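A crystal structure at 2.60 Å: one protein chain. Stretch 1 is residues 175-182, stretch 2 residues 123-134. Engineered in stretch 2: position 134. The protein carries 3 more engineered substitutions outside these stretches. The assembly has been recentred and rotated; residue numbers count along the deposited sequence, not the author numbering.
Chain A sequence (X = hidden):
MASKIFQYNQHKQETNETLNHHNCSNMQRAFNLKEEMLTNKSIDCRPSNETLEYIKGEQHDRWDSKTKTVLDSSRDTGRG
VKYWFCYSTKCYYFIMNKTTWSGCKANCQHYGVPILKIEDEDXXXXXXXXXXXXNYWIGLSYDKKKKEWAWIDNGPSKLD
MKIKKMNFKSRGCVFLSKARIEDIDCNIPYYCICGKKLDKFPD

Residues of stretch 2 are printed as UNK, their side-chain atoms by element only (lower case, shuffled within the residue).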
# COMPACT_ATOMS: atom_id res chain seq x y z
N PHE A 175 9.66 11.16 17.13
CA PHE A 175 8.30 10.88 16.68
C PHE A 175 8.04 11.59 15.37
O PHE A 175 8.77 12.51 15.02
CB PHE A 175 7.28 11.29 17.74
CG PHE A 175 7.22 12.77 18.00
CD1 PHE A 175 6.19 13.54 17.45
CD2 PHE A 175 8.16 13.39 18.79
CE1 PHE A 175 6.13 14.91 17.69
CE2 PHE A 175 8.10 14.74 19.03
CZ PHE A 175 7.08 15.50 18.48
N LEU A 176 7.03 11.15 14.62
CA LEU A 176 6.56 11.98 13.53
C LEU A 176 5.15 12.52 13.72
O LEU A 176 4.34 11.97 14.49
CB LEU A 176 6.77 11.32 12.15
CG LEU A 176 5.85 10.25 11.56
CD1 LEU A 176 4.40 10.69 11.50
CD2 LEU A 176 6.34 9.83 10.18
N SER A 177 4.89 13.63 13.02
CA SER A 177 3.61 14.29 12.99
C SER A 177 3.37 14.55 11.51
O SER A 177 4.27 14.33 10.72
CB SER A 177 3.64 15.61 13.79
OG SER A 177 4.71 16.45 13.39
N LYS A 178 2.18 15.00 11.15
CA LYS A 178 1.86 15.26 9.76
C LYS A 178 2.76 16.38 9.21
O LYS A 178 2.96 16.50 8.00
CB LYS A 178 0.39 15.64 9.58
CG LYS A 178 -0.60 14.52 9.87
CD LYS A 178 -2.02 14.85 9.38
CE LYS A 178 -2.13 14.75 7.86
NZ LYS A 178 -1.94 13.36 7.38
N ALA A 179 3.29 17.19 10.14
CA ALA A 179 4.10 18.36 9.83
C ALA A 179 5.60 18.08 9.78
O ALA A 179 6.30 18.67 8.95
CB ALA A 179 3.80 19.46 10.82
N ARG A 180 6.11 17.20 10.64
CA ARG A 180 7.55 16.87 10.61
C ARG A 180 7.98 15.72 11.53
O ARG A 180 7.15 14.90 11.92
CB ARG A 180 8.39 18.11 10.89
CG ARG A 180 8.08 18.70 12.22
CD ARG A 180 8.57 20.14 12.35
NE ARG A 180 8.11 20.66 13.64
CZ ARG A 180 6.87 21.09 13.89
NH1 ARG A 180 5.95 21.11 12.93
NH2 ARG A 180 6.56 21.52 15.11
N ILE A 181 9.28 15.65 11.81
CA ILE A 181 9.85 14.74 12.81
C ILE A 181 10.66 15.55 13.82
O ILE A 181 11.29 16.54 13.47
CB ILE A 181 10.76 13.61 12.21
CG1 ILE A 181 12.02 14.19 11.58
CG2 ILE A 181 10.03 12.80 11.19
CD1 ILE A 181 13.16 13.21 11.52
N GLU A 182 10.65 15.10 15.07
CA GLU A 182 11.24 15.83 16.18
C GLU A 182 11.86 14.89 17.20
O GLU A 182 11.65 13.68 17.14
CB GLU A 182 10.16 16.66 16.87
CG GLU A 182 9.96 18.04 16.32
CD GLU A 182 9.51 19.00 17.41
OE1 GLU A 182 8.30 18.97 17.75
OE2 GLU A 182 10.36 19.78 17.91
N UNK A 123 9.04 7.85 1.63
CA UNK A 123 8.34 7.11 2.65
C UNK A 123 7.92 8.02 3.80
O UNK A 123 6.77 7.97 4.23
c UNK A 123 8.41 5.12 4.18
c UNK A 123 9.17 5.94 3.16
o UNK A 123 10.43 3.98 4.80
c UNK A 123 9.18 3.94 4.73
o UNK A 123 8.50 2.97 5.10
N UNK A 124 8.83 8.86 4.29
CA UNK A 124 8.46 9.82 5.34
C UNK A 124 7.19 10.62 4.96
O UNK A 124 6.20 10.64 5.69
c UNK A 124 8.56 11.69 7.83
c UNK A 124 9.30 12.02 6.54
c UNK A 124 9.62 10.78 5.68
c UNK A 124 10.55 12.79 6.86
N UNK A 125 7.23 11.26 3.80
CA UNK A 125 6.12 12.06 3.31
C UNK A 125 4.87 11.22 3.11
O UNK A 125 3.77 11.67 3.45
c UNK A 125 6.48 12.79 2.02
c UNK A 125 7.57 13.83 2.25
c UNK A 125 8.89 15.65 1.21
c UNK A 125 7.57 14.91 1.19
n UNK A 125 9.12 16.34 -0.08
N UNK A 126 5.00 9.99 2.62
CA UNK A 126 3.81 9.18 2.54
C UNK A 126 3.17 9.02 3.92
O UNK A 126 1.96 9.14 4.07
c UNK A 126 3.24 5.89 3.33
c UNK A 126 4.08 7.81 1.95
c UNK A 126 3.02 6.81 2.32
c UNK A 126 0.79 5.94 2.05
c UNK A 126 1.02 5.01 3.05
c UNK A 126 1.79 6.83 1.70
c UNK A 126 2.24 4.97 3.68
N UNK A 127 3.98 8.72 4.92
CA UNK A 127 3.46 8.52 6.27
C UNK A 127 2.75 9.76 6.81
O UNK A 127 1.64 9.66 7.33
c UNK A 127 4.56 8.09 7.21
c UNK A 127 5.03 6.68 6.91
c UNK A 127 6.34 6.42 7.60
c UNK A 127 3.95 5.64 7.31
N UNK A 128 3.36 10.93 6.60
CA UNK A 128 2.78 12.17 7.12
C UNK A 128 1.47 12.56 6.42
O UNK A 128 0.53 13.05 7.07
n UNK A 128 6.65 14.51 8.74
c UNK A 128 6.10 14.05 7.64
c UNK A 128 5.03 13.00 7.83
c UNK A 128 3.79 13.29 7.04
o UNK A 128 6.44 14.43 6.52
N UNK A 129 1.40 12.33 5.11
CA UNK A 129 0.14 12.49 4.42
C UNK A 129 -0.89 11.50 4.96
O UNK A 129 -2.07 11.79 4.98
c UNK A 129 0.33 12.28 2.92
c UNK A 129 1.02 13.41 2.18
c UNK A 129 1.08 13.13 0.66
n UNK A 129 2.39 12.63 0.19
c UNK A 129 2.57 11.40 -0.30
n UNK A 129 3.76 11.00 -0.72
n UNK A 129 1.55 10.56 -0.39
N UNK A 130 -0.45 10.31 5.38
CA UNK A 130 -1.37 9.23 5.71
C UNK A 130 -1.97 9.38 7.11
O UNK A 130 -3.17 9.29 7.35
c UNK A 130 -1.45 6.77 6.16
c UNK A 130 -1.44 6.13 7.35
n UNK A 130 -2.45 5.20 7.32
n UNK A 130 -2.49 6.23 5.44
c UNK A 130 -3.06 5.28 6.14
c UNK A 130 -0.63 7.91 5.65
N UNK A 131 -1.06 9.59 8.05
CA UNK A 131 -1.33 9.57 9.46
C UNK A 131 -2.53 10.45 9.83
O UNK A 131 -2.73 11.53 9.24
c UNK A 131 0.67 8.71 10.76
c UNK A 131 -0.08 11.18 11.00
c UNK A 131 -0.00 9.94 10.13
N UNK A 132 -3.36 9.96 10.76
CA UNK A 132 -4.37 10.80 11.38
C UNK A 132 -3.59 11.81 12.22
O UNK A 132 -2.60 11.42 12.81
c UNK A 132 -6.84 7.96 12.06
c UNK A 132 -5.31 9.98 12.28
c UNK A 132 -6.36 9.25 11.45
c UNK A 132 -6.04 10.89 13.28
N UNK A 133 -3.98 13.11 12.24
CA UNK A 133 -3.21 14.09 13.06
C UNK A 133 -2.86 13.55 14.44
O UNK A 133 -3.73 13.10 15.16
c UNK A 133 -4.17 15.27 13.19
c UNK A 133 -4.95 15.23 11.93
c UNK A 133 -5.09 13.76 11.52
N UNK A 134 -1.57 13.54 14.77
CA UNK A 134 -1.11 13.07 16.06
C UNK A 134 0.41 13.03 16.07
O UNK A 134 1.06 13.61 15.19

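Position 123 carries three carbons in a row, the third bearing two oxygens, and lies beyond reach of stretch 1; it is Glu123, its carboxylate hydrogen-bonded elsewhere in the structure. Position 124 has four carbons forked at the second. One fork tip lies 3.7 Å from CD2 of Leu176; four carbons forked at the second, with no heteroatom, are Leu124, whose CD1 also lies 3.8 Å from CG2 of Ile181. At 125, four carbons in a row end in nitrogen, and the CA-to-CB bond points away from stretch 1: Lys125. Position 126, one carbon followed by a six-carbon ring without oxygen, is Phe126, also out of reach.

Position 127 again has four carbons forked at the second, and its CB packs 3.9 Å from CD2 of Leu176; it is Leu127. Position 128 has three carbons, the third carrying one oxygen and one nitrogen. An amide of this length is Gln128, and its NE2 makes a weak hydrogen bond to O of Ser177 at 3.1 Å. Three carbons, a nitrogen and a carbon with two further nitrogens form the guanidinium side chain of 129, Arg129; its CA-to-CB bond points away, and its O takes part in the contact. At 130, one carbon leads to a five-membered ring of three carbons and two nitrogens: His130, its CA-to-CB bond also pointing away.

Position 131 has a single carbon bearing two others, its CA-to-CB bond pointing toward stretch 1, with one tip 3.6 Å from CG of Lys178. It is Val131, the first residue to leave helical geometry. Position 132 has four carbons forked at the first, one arm two carbons long: Ile132, its CA-to-CB bond pointing away. At 133, three carbons close onto the backbone nitrogen, which defines Pro133; its CD lies 3.9 Å from CD of Lys178. Position 134 has no side-chain atoms and is Gly134, an engineered residue whose O accepts a CA-H...O contact from CA of Ser177 at 3.4 Å.

The contact joins an apolar patch to a set of lysine-to-carbonyl hydrogen bonds where the helix ends. Leu176 packs against Leu124 and Leu127 on the helix and Val131 just after it. Beyond it, the aliphatic part of Lys178 runs past Val131 and Pro133 and brings its ammonium to backbone oxygens at and just past the end of the helix: NZ donates to O of Gln128 at 2.5 Å and to O of Val131 at 2.7 Å, and weakly to O of Arg129 at 2.9 Å.

Stretch 2, residues 123-134: ELKFLQRHVIPG
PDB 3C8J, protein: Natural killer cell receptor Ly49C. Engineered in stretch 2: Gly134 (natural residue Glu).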